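Local coordinates for uncharacterized protein (Bacteroides eggerthii DSM 20697, PDB 4ECO) that is of unknown function but, as a leucine-rich repeat protein, probably binds other proteins through its long solenoid, at residues Y32-K36 with L66-G70; Q187-L191 with Y257-N261; S526-T530 with G540-R544. All blocks are in the same frame, centred on the assembly; numbering follows the deposited sequence. Where two conformers were deposited one is given.

Contact 1: Y32-K36 with L66-G70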
loop_
_atom_site.group_PDB
_atom_site.type_symbol
_atom_site.label_atom_id
_atom_site.label_comp_id
_atom_site.label_asym_id
_atom_site.label_seq_id
_atom_site.Cartn_x
_atom_site.Cartn_y
_atom_site.Cartn_z
ATOM N N TYR A 32 10.596 31.569 -23.505
ATOM C CA TYR A 32 11.627 30.756 -24.135
ATOM C C TYR A 32 13.020 31.234 -23.699
ATOM O O TYR A 32 13.919 30.410 -23.504
ATOM C CB TYR A 32 11.478 30.799 -25.654
ATOM C CG TYR A 32 10.174 30.265 -26.226
ATOM C CD1 TYR A 32 9.309 29.483 -25.454
ATOM C CD2 TYR A 32 9.841 30.478 -27.558
ATOM C CE1 TYR A 32 8.098 29.024 -25.970
ATOM C CE2 TYR A 32 8.656 29.980 -28.100
ATOM C CZ TYR A 32 7.791 29.251 -27.305
ATOM O OH TYR A 32 6.652 28.755 -27.881
ATOM N N LEU A 33 13.191 32.547 -23.486
ATOM C CA LEU A 33 14.459 33.066 -22.983
ATOM C C LEU A 33 14.646 32.608 -21.533
ATOM O O LEU A 33 15.787 32.352 -21.115
ATOM C CB LEU A 33 14.528 34.587 -23.105
ATOM C CG LEU A 33 14.309 35.152 -24.501
ATOM C CD1 LEU A 33 14.146 36.649 -24.458
ATOM C CD2 LEU A 33 15.424 34.758 -25.454
ATOM N N ALA A 34 13.510 32.448 -20.789
ATOM C CA ALA A 34 13.478 31.914 -19.429
ATOM C C ALA A 34 13.845 30.425 -19.456
ATOM O O ALA A 34 14.726 30.008 -18.691
ATOM C CB ALA A 34 12.113 32.127 -18.794
ATOM N N LEU A 35 13.244 29.637 -20.388
ATOM C CA LEU A 35 13.568 28.215 -20.553
ATOM C C LEU A 35 15.055 27.998 -20.770
ATOM O O LEU A 35 15.647 27.161 -20.088
ATOM C CB LEU A 35 12.806 27.584 -21.727
ATOM C CG LEU A 35 11.341 27.239 -21.507
ATOM C CD1 LEU A 35 10.776 26.572 -22.737
ATOM C CD2 LEU A 35 11.153 26.345 -20.298
ATOM N N LYS A 36 15.664 28.773 -21.692
ATOM C CA LYS A 36 17.089 28.683 -22.014
ATOM C C LYS A 36 17.950 29.094 -20.783
ATOM O O LYS A 36 18.949 28.429 -20.477
ATOM C CB LYS A 36 17.399 29.545 -23.251
ATOM C CG LYS A 36 18.872 29.740 -23.601
ATOM C CD LYS A 36 19.634 28.509 -24.052
ATOM C CE LYS A 36 21.062 28.934 -24.304
ATOM N NZ LYS A 36 21.933 27.783 -24.638
ATOM N N LEU A 66 14.237 30.875 -32.548
ATOM C CA LEU A 66 13.822 31.384 -31.240
ATOM C C LEU A 66 12.388 31.085 -30.939
ATOM O O LEU A 66 12.102 30.707 -29.803
ATOM C CB LEU A 66 14.052 32.900 -31.130
ATOM C CG LEU A 66 13.645 33.634 -29.818
ATOM C CD1 LEU A 66 14.290 33.007 -28.586
ATOM C CD2 LEU A 66 13.981 35.123 -29.889
ATOM N N ASP A 67 11.485 31.226 -31.925
ATOM C CA ASP A 67 10.066 30.952 -31.671
ATOM C C ASP A 67 9.773 29.401 -31.591
ATOM O O ASP A 67 8.669 29.013 -31.234
ATOM C CB ASP A 67 9.158 31.666 -32.711
ATOM C CG ASP A 67 9.241 31.209 -34.154
ATOM O OD1 ASP A 67 10.233 30.533 -34.511
ATOM O OD2 ASP A 67 8.315 31.533 -34.930
HETATM N N MSE A 68 10.771 28.545 -31.849
HETATM C CA MSE A 68 10.644 27.083 -31.799
HETATM C C MSE A 68 11.181 26.519 -30.478
HETATM O O MSE A 68 11.073 25.312 -30.214
HETATM C CB MSE A 68 11.390 26.435 -32.984
HETATM C CG MSE A 68 10.744 26.689 -34.336
HETATM SE SE MSE A 68 8.860 26.099 -34.329
HETATM C CE MSE A 68 7.831 27.861 -34.239
ATOM N N TRP A 69 11.743 27.403 -29.636
ATOM C CA TRP A 69 12.370 27.041 -28.378
ATOM C C TRP A 69 11.370 26.456 -27.365
ATOM O O TRP A 69 11.804 25.839 -26.379
ATOM C CB TRP A 69 13.090 28.246 -27.789
ATOM C CG TRP A 69 14.394 28.618 -28.462
ATOM C CD1 TRP A 69 14.837 28.239 -29.703
ATOM C CD2 TRP A 69 15.400 29.482 -27.926
ATOM N NE1 TRP A 69 16.069 28.792 -29.956
ATOM C CE2 TRP A 69 16.444 29.554 -28.878
ATOM C CE3 TRP A 69 15.536 30.177 -26.710
ATOM C CZ2 TRP A 69 17.603 30.301 -28.657
ATOM C CZ3 TRP A 69 16.676 30.930 -26.498
ATOM C CH2 TRP A 69 17.700 30.977 -27.457
ATOM N N GLY A 70 10.070 26.557 -27.659
ATOM C CA GLY A 70 9.028 25.993 -26.808
ATOM C C GLY A 70 8.887 24.494 -26.956
ATOM O O GLY A 70 8.416 23.816 -26.034
#
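Tyr-32 and Trp-69 lie at the centre of this contact, which packs helix 27-41 against the loop before strand 75-77 in the N-terminal leucine-rich repeat region; the 66-70 segment starts as a 3-10 turn. Tyr-32 CB meets Trp-69 CB at 3.7 Å. With CG anti to the carbonyl carbon (chi1 -61°), the ring leaves the helix across the 66-70 backbone. CG lies near Trp-69 CB and Gly-70 N, and CD1 also borders the Gly-70 backbone. Gly-70 N sits 3.4 Å above the plane of the Tyr-32 ring, over its centre, with Trp-69 C over the same face. CE1 approaches Gly-70 CA at 3.3 Å. Along the other flank of the ring, CD2 comes to Leu-66 O at 3.2 Å and CE2 to Asp-67 O at 3.3 Å. CZ lies 3.5 Å from Gly-70 CA, and at the tip OH makes a weak hydrogen bond with Gly-81 O.

The indole of Trp-69 faces the helix: CE3 meets Tyr-32 O at the ring edge, in its plane, although that oxygen is already engaged by Lys-36 N. Lys-36 CB packs 3.6 Å from Trp-69 CZ3, while the amine continues toward a long, weak ion pair with Asp-40. Leu-33 CD2 touches Leu-66 CD1 at 3.8 Å, and the latter methyl also lies over one face of the indole, toward its rim. Phe-62 meets this ring edge-to-face.

The segments are therefore joined by ring-on-backbone and apolar packing, without a hydrogen bond between them; the Tyr-32 hydroxyl (weakly) and Trp-69 NE1, which donates to Lys-64 O, find partners outside.

Contact 2: Q187-L191 with Y257-N261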
loop_
_atom_site.group_PDB
_atom_site.type_symbol
_atom_site.label_atom_id
_atom_site.label_comp_id
_atom_site.label_asym_id
_atom_site.label_seq_id
_atom_site.Cartn_x
_atom_site.Cartn_y
_atom_site.Cartn_z
ATOM N N GLN A 187 18.385 3.159 -2.310
ATOM C CA GLN A 187 17.590 4.170 -3.002
ATOM C C GLN A 187 17.246 5.338 -2.078
ATOM O O GLN A 187 17.058 6.446 -2.587
ATOM C CB GLN A 187 16.300 3.573 -3.577
ATOM C CG GLN A 187 16.507 2.536 -4.664
ATOM C CD GLN A 187 15.211 1.809 -4.942
ATOM O OE1 GLN A 187 14.788 0.904 -4.199
ATOM N NE2 GLN A 187 14.536 2.208 -6.010
ATOM N N ILE A 188 17.128 5.107 -0.747
ATOM C CA ILE A 188 16.802 6.187 0.196
ATOM C C ILE A 188 18.005 7.111 0.309
ATOM O O ILE A 188 19.060 6.695 0.779
ATOM C CB ILE A 188 16.319 5.699 1.579
ATOM C CG1 ILE A 188 15.113 4.759 1.423
ATOM C CG2 ILE A 188 15.964 6.912 2.452
ATOM C CD1 ILE A 188 14.732 3.980 2.660
ATOM N N GLY A 189 17.837 8.340 -0.164
ATOM C CA GLY A 189 18.890 9.351 -0.186
ATOM C C GLY A 189 19.697 9.369 -1.474
ATOM O O GLY A 189 20.670 10.128 -1.604
ATOM N N GLN A 190 19.318 8.492 -2.417
ATOM C CA GLN A 190 19.915 8.354 -3.743
ATOM C C GLN A 190 19.353 9.466 -4.591
ATOM O O GLN A 190 18.138 9.541 -4.816
ATOM C CB GLN A 190 19.616 6.959 -4.321
ATOM C CG GLN A 190 20.221 6.647 -5.678
ATOM C CD GLN A 190 19.743 5.306 -6.144
ATOM O OE1 GLN A 190 18.744 5.192 -6.865
ATOM N NE2 GLN A 190 20.398 4.257 -5.664
ATOM N N LEU A 191 20.238 10.363 -4.987
ATOM C CA LEU A 191 19.898 11.541 -5.759
ATOM C C LEU A 191 19.655 11.216 -7.235
ATOM O O LEU A 191 20.325 10.338 -7.794
ATOM C CB LEU A 191 21.019 12.595 -5.629
ATOM C CG LEU A 191 21.397 13.029 -4.192
ATOM C CD1 LEU A 191 22.548 14.009 -4.213
ATOM C CD2 LEU A 191 20.203 13.644 -3.433
ATOM N N TYR A 257 9.943 14.889 -2.060
ATOM C CA TYR A 257 10.232 13.478 -1.824
ATOM C C TYR A 257 11.702 13.153 -1.881
ATOM O O TYR A 257 12.395 13.564 -2.806
ATOM C CB TYR A 257 9.486 12.655 -2.901
ATOM C CG TYR A 257 9.794 11.177 -2.952
ATOM C CD1 TYR A 257 9.054 10.266 -2.207
ATOM C CD2 TYR A 257 10.737 10.672 -3.847
ATOM C CE1 TYR A 257 9.287 8.895 -2.303
ATOM C CE2 TYR A 257 11.001 9.305 -3.928
ATOM C CZ TYR A 257 10.260 8.417 -3.168
ATOM O OH TYR A 257 10.488 7.062 -3.265
ATOM N N ASN A 258 12.145 12.322 -0.933
ATOM C CA ASN A 258 13.498 11.790 -0.830
ATOM C C ASN A 258 14.558 12.884 -1.050
ATOM O O ASN A 258 15.315 12.831 -2.027
ATOM C CB ASN A 258 13.671 10.640 -1.834
ATOM C CG ASN A 258 14.914 9.828 -1.691
ATOM O OD1 ASN A 258 15.537 9.769 -0.632
ATOM N ND2 ASN A 258 15.314 9.191 -2.767
ATOM N N CYS A 259 14.583 13.897 -0.163
ATOM C CA CYS A 259 15.606 14.940 -0.217
ATOM C C CYS A 259 16.444 14.771 1.062
ATOM O O CYS A 259 16.036 15.196 2.156
ATOM C CB CYS A 259 14.986 16.322 -0.377
ATOM S SG CYS A 259 14.054 16.544 -1.921
ATOM N N PRO A 260 17.547 13.974 0.948
ATOM C CA PRO A 260 18.311 13.556 2.140
ATOM C C PRO A 260 18.939 14.663 2.973
ATOM O O PRO A 260 19.226 14.402 4.154
ATOM C CB PRO A 260 19.420 12.687 1.557
ATOM C CG PRO A 260 19.530 13.089 0.153
ATOM C CD PRO A 260 18.115 13.346 -0.260
ATOM N N ASN A 261 19.134 15.867 2.419
ATOM C CA ASN A 261 19.767 16.914 3.204
ATOM C C ASN A 261 18.719 17.836 3.890
ATOM O O ASN A 261 19.107 18.795 4.580
ATOM C CB ASN A 261 20.765 17.695 2.365
ATOM C CG ASN A 261 21.877 16.794 1.868
ATOM O OD1 ASN A 261 22.418 15.950 2.609
ATOM N ND2 ASN A 261 22.196 16.895 0.584
#
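A type II beta turn, Gln-187 to Gln-190, is held by the side chain of Asn-258, just past strand 253-257 of the repeat solenoid. Asn-258 CG stands anti to the backbone N (chi1 -169°), which directs the amide into the turn. Its OD1 receives Gly-189 N at 2.7 Å, in the carbonyl plane and on a lone pair. Its ND2 donates to Gln-187 O over a longer 3.3 Å, tilted somewhat from the plane of that carbonyl. Gln-190 N, closing the turn at 3.1 Å from Gln-187 O, arrives from the opposite face, so two donors grip this oxygen. Asn-258 ND2 also bonds Asn-215 OD1 in the preceding parallel strand's loop. Beside the amide, Pro-260 CG packs 3.6 Å from Gly-189 O and 3.7 Å from Leu-191 CD2. Gly-189 has a positive phi (92°), and a side chain there would collide with the carbonyl oxygen of Ile-188, so glycine is needed.

A leucine in place of Asn-258 would probably leave Gly-189 N without its acceptor, Gln-187 O with only the Gln-190 N bond and Asn-215 OD1 without this donor, the turn less firmly placed. One amide thus serves as acceptor and donor at once, fixing its own rotation and the backbone of a loop that has no helix or strand.

Contact 3: S526-T530 with G540-R544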
loop_
_atom_site.group_PDB
_atom_site.type_symbol
_atom_site.label_atom_id
_atom_site.label_comp_id
_atom_site.label_asym_id
_atom_site.label_seq_id
_atom_site.Cartn_x
_atom_site.Cartn_y
_atom_site.Cartn_z
ATOM N N SER A 526 -3.429 -35.752 15.656
ATOM C CA SER A 526 -3.105 -37.186 15.679
ATOM C C SER A 526 -4.351 -37.969 15.228
ATOM O O SER A 526 -4.227 -39.051 14.625
ATOM C CB SER A 526 -2.620 -37.623 17.048
ATOM O OG SER A 526 -3.471 -37.057 18.027
ATOM N N LYS A 527 -5.544 -37.362 15.487
ATOM C CA LYS A 527 -6.881 -37.790 15.076
ATOM C C LYS A 527 -7.355 -36.845 14.004
ATOM O O LYS A 527 -7.421 -35.634 14.251
ATOM C CB LYS A 527 -7.868 -37.816 16.267
ATOM C CG LYS A 527 -9.225 -38.462 15.920
ATOM C CD LYS A 527 -10.403 -37.879 16.696
ATOM C CE LYS A 527 -10.623 -38.487 18.080
ATOM N NZ LYS A 527 -11.205 -39.864 18.026
ATOM N N PHE A 528 -7.697 -37.376 12.824
ATOM C CA PHE A 528 -8.086 -36.565 11.683
ATOM C C PHE A 528 -9.327 -35.668 11.951
ATOM O O PHE A 528 -10.402 -36.177 12.275
ATOM C CB PHE A 528 -8.353 -37.434 10.444
ATOM C CG PHE A 528 -8.162 -36.655 9.157
ATOM C CD1 PHE A 528 -9.142 -35.777 8.701
ATOM C CD2 PHE A 528 -6.978 -36.758 8.434
ATOM C CE1 PHE A 528 -8.935 -35.017 7.553
ATOM C CE2 PHE A 528 -6.778 -36.006 7.291
ATOM C CZ PHE A 528 -7.762 -35.155 6.848
ATOM N N PRO A 529 -9.195 -34.327 11.755
ATOM C CA PRO A 529 -10.368 -33.447 11.903
ATOM C C PRO A 529 -11.266 -33.592 10.670
ATOM O O PRO A 529 -11.089 -32.912 9.652
ATOM C CB PRO A 529 -9.751 -32.050 12.043
ATOM C CG PRO A 529 -8.462 -32.135 11.300
ATOM C CD PRO A 529 -7.994 -33.563 11.341
ATOM N N THR A 530 -12.192 -34.545 10.743
ATOM C CA THR A 530 -13.063 -34.855 9.619
ATOM C C THR A 530 -14.202 -33.832 9.462
ATOM O O THR A 530 -14.805 -33.781 8.394
ATOM C CB THR A 530 -13.636 -36.284 9.782
ATOM O OG1 THR A 530 -14.296 -36.394 11.046
ATOM C CG2 THR A 530 -12.566 -37.374 9.680
ATOM N N GLY A 540 -10.642 -27.603 -1.408
ATOM C CA GLY A 540 -9.292 -27.930 -0.953
ATOM C C GLY A 540 -9.098 -28.118 0.538
ATOM O O GLY A 540 -9.653 -27.371 1.346
ATOM N N PHE A 541 -8.252 -29.094 0.897
ATOM C CA PHE A 541 -7.926 -29.468 2.269
ATOM C C PHE A 541 -6.423 -29.704 2.417
ATOM O O PHE A 541 -5.841 -30.466 1.638
ATOM C CB PHE A 541 -8.705 -30.744 2.669
ATOM C CG PHE A 541 -8.785 -30.986 4.151
ATOM C CD1 PHE A 541 -7.757 -31.642 4.821
ATOM C CD2 PHE A 541 -9.879 -30.543 4.884
ATOM C CE1 PHE A 541 -7.819 -31.845 6.210
ATOM C CE2 PHE A 541 -9.949 -30.750 6.272
ATOM C CZ PHE A 541 -8.925 -31.414 6.925
ATOM N N GLY A 542 -5.823 -29.054 3.411
ATOM C CA GLY A 542 -4.403 -29.161 3.718
ATOM C C GLY A 542 -4.187 -29.623 5.143
ATOM O O GLY A 542 -4.775 -29.056 6.077
ATOM N N ILE A 543 -3.382 -30.687 5.312
ATOM C CA ILE A 543 -3.094 -31.255 6.622
ATOM C C ILE A 543 -1.647 -31.805 6.591
ATOM O O ILE A 543 -1.325 -32.795 7.243
ATOM C CB ILE A 543 -4.185 -32.296 7.084
ATOM C CG1 ILE A 543 -4.153 -32.589 8.608
ATOM C CG2 ILE A 543 -4.338 -33.565 6.192
ATOM C CD1 ILE A 543 -5.308 -32.097 9.299
ATOM N N ARG A 544 -0.775 -31.113 5.841
ATOM C CA ARG A 544 0.646 -31.433 5.725
ATOM C C ARG A 544 1.392 -31.232 7.055
ATOM O O ARG A 544 0.943 -30.458 7.907
ATOM C CB ARG A 544 1.292 -30.550 4.655
ATOM C CG ARG A 544 1.255 -31.086 3.226
ATOM C CD ARG A 544 2.136 -30.256 2.286
ATOM N NE ARG A 544 3.479 -30.055 2.846
ATOM C CZ ARG A 544 4.520 -30.850 2.639
ATOM N NH1 ARG A 544 4.415 -31.896 1.832
ATOM N NH2 ARG A 544 5.678 -30.598 3.222
#
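Both Phe-528 (chi1 -155°) and Phe-541 (chi1 -162°) carry CG opposite the backbone N, which takes each ring off its own backbone until the two meet from opposite directions. Their planes are near parallel, at 24°, but slid apart with centroids 5.4 Å from each other, so overlap is slight. The nearest atoms are Phe-528 CZ and Phe-541 CE1, at 3.4 Å. Ile-543 fills the neighbouring place: its CG2 touches Phe-528 CE2 at 3.6 Å and also lies in the plane of the Phe-541 ring, at its edge. Ile-543 CD1 meets the proline ring at its CG and CD, 3.7 Å from Pro-529 CD. Pro-529 is the centre of an inverse gamma turn, and its O lies 3.8 Å from Phe-541 CZ. The contact is wholly apolar between side chains and buried, as expected of the core of a leucine-rich repeat solenoid.

Backbone hydrogen bonds tie Gly-540 and Gly-542 to Ile-518 of strand 517-519 (Gly-540 also to Val-516) and Phe-541 to strand 570-572. Leu-571 and Leu-533 also touch Phe-541. Leu-520 lies against Pro-529 and Pro-559 against Phe-528. Segment 526-530, a loop between strands 517-519 and 540-542, thus packs beside strand 540-542, which runs parallel to 517-519 and 570-572.

Overall arrangement
The three contacts follow one another along the chain and mark separate stations of an elongated solenoid, none touching another. Contact 1 lies toward the N-terminal end and contact 3 toward the C-terminal part, on opposite sides of the chain's centre, with their centres about 74 Å apart. Contact 2 lies closer to the middle, its centre about 31 Å from that of contact 1 and about 51 Å from that of contact 3. It also lies near the sodium ion bound by Glu-117 and Ser-192: the side chain of Leu-191 is about 8 Å from the metal, and Ser-192 directly follows Leu-191 in the chain.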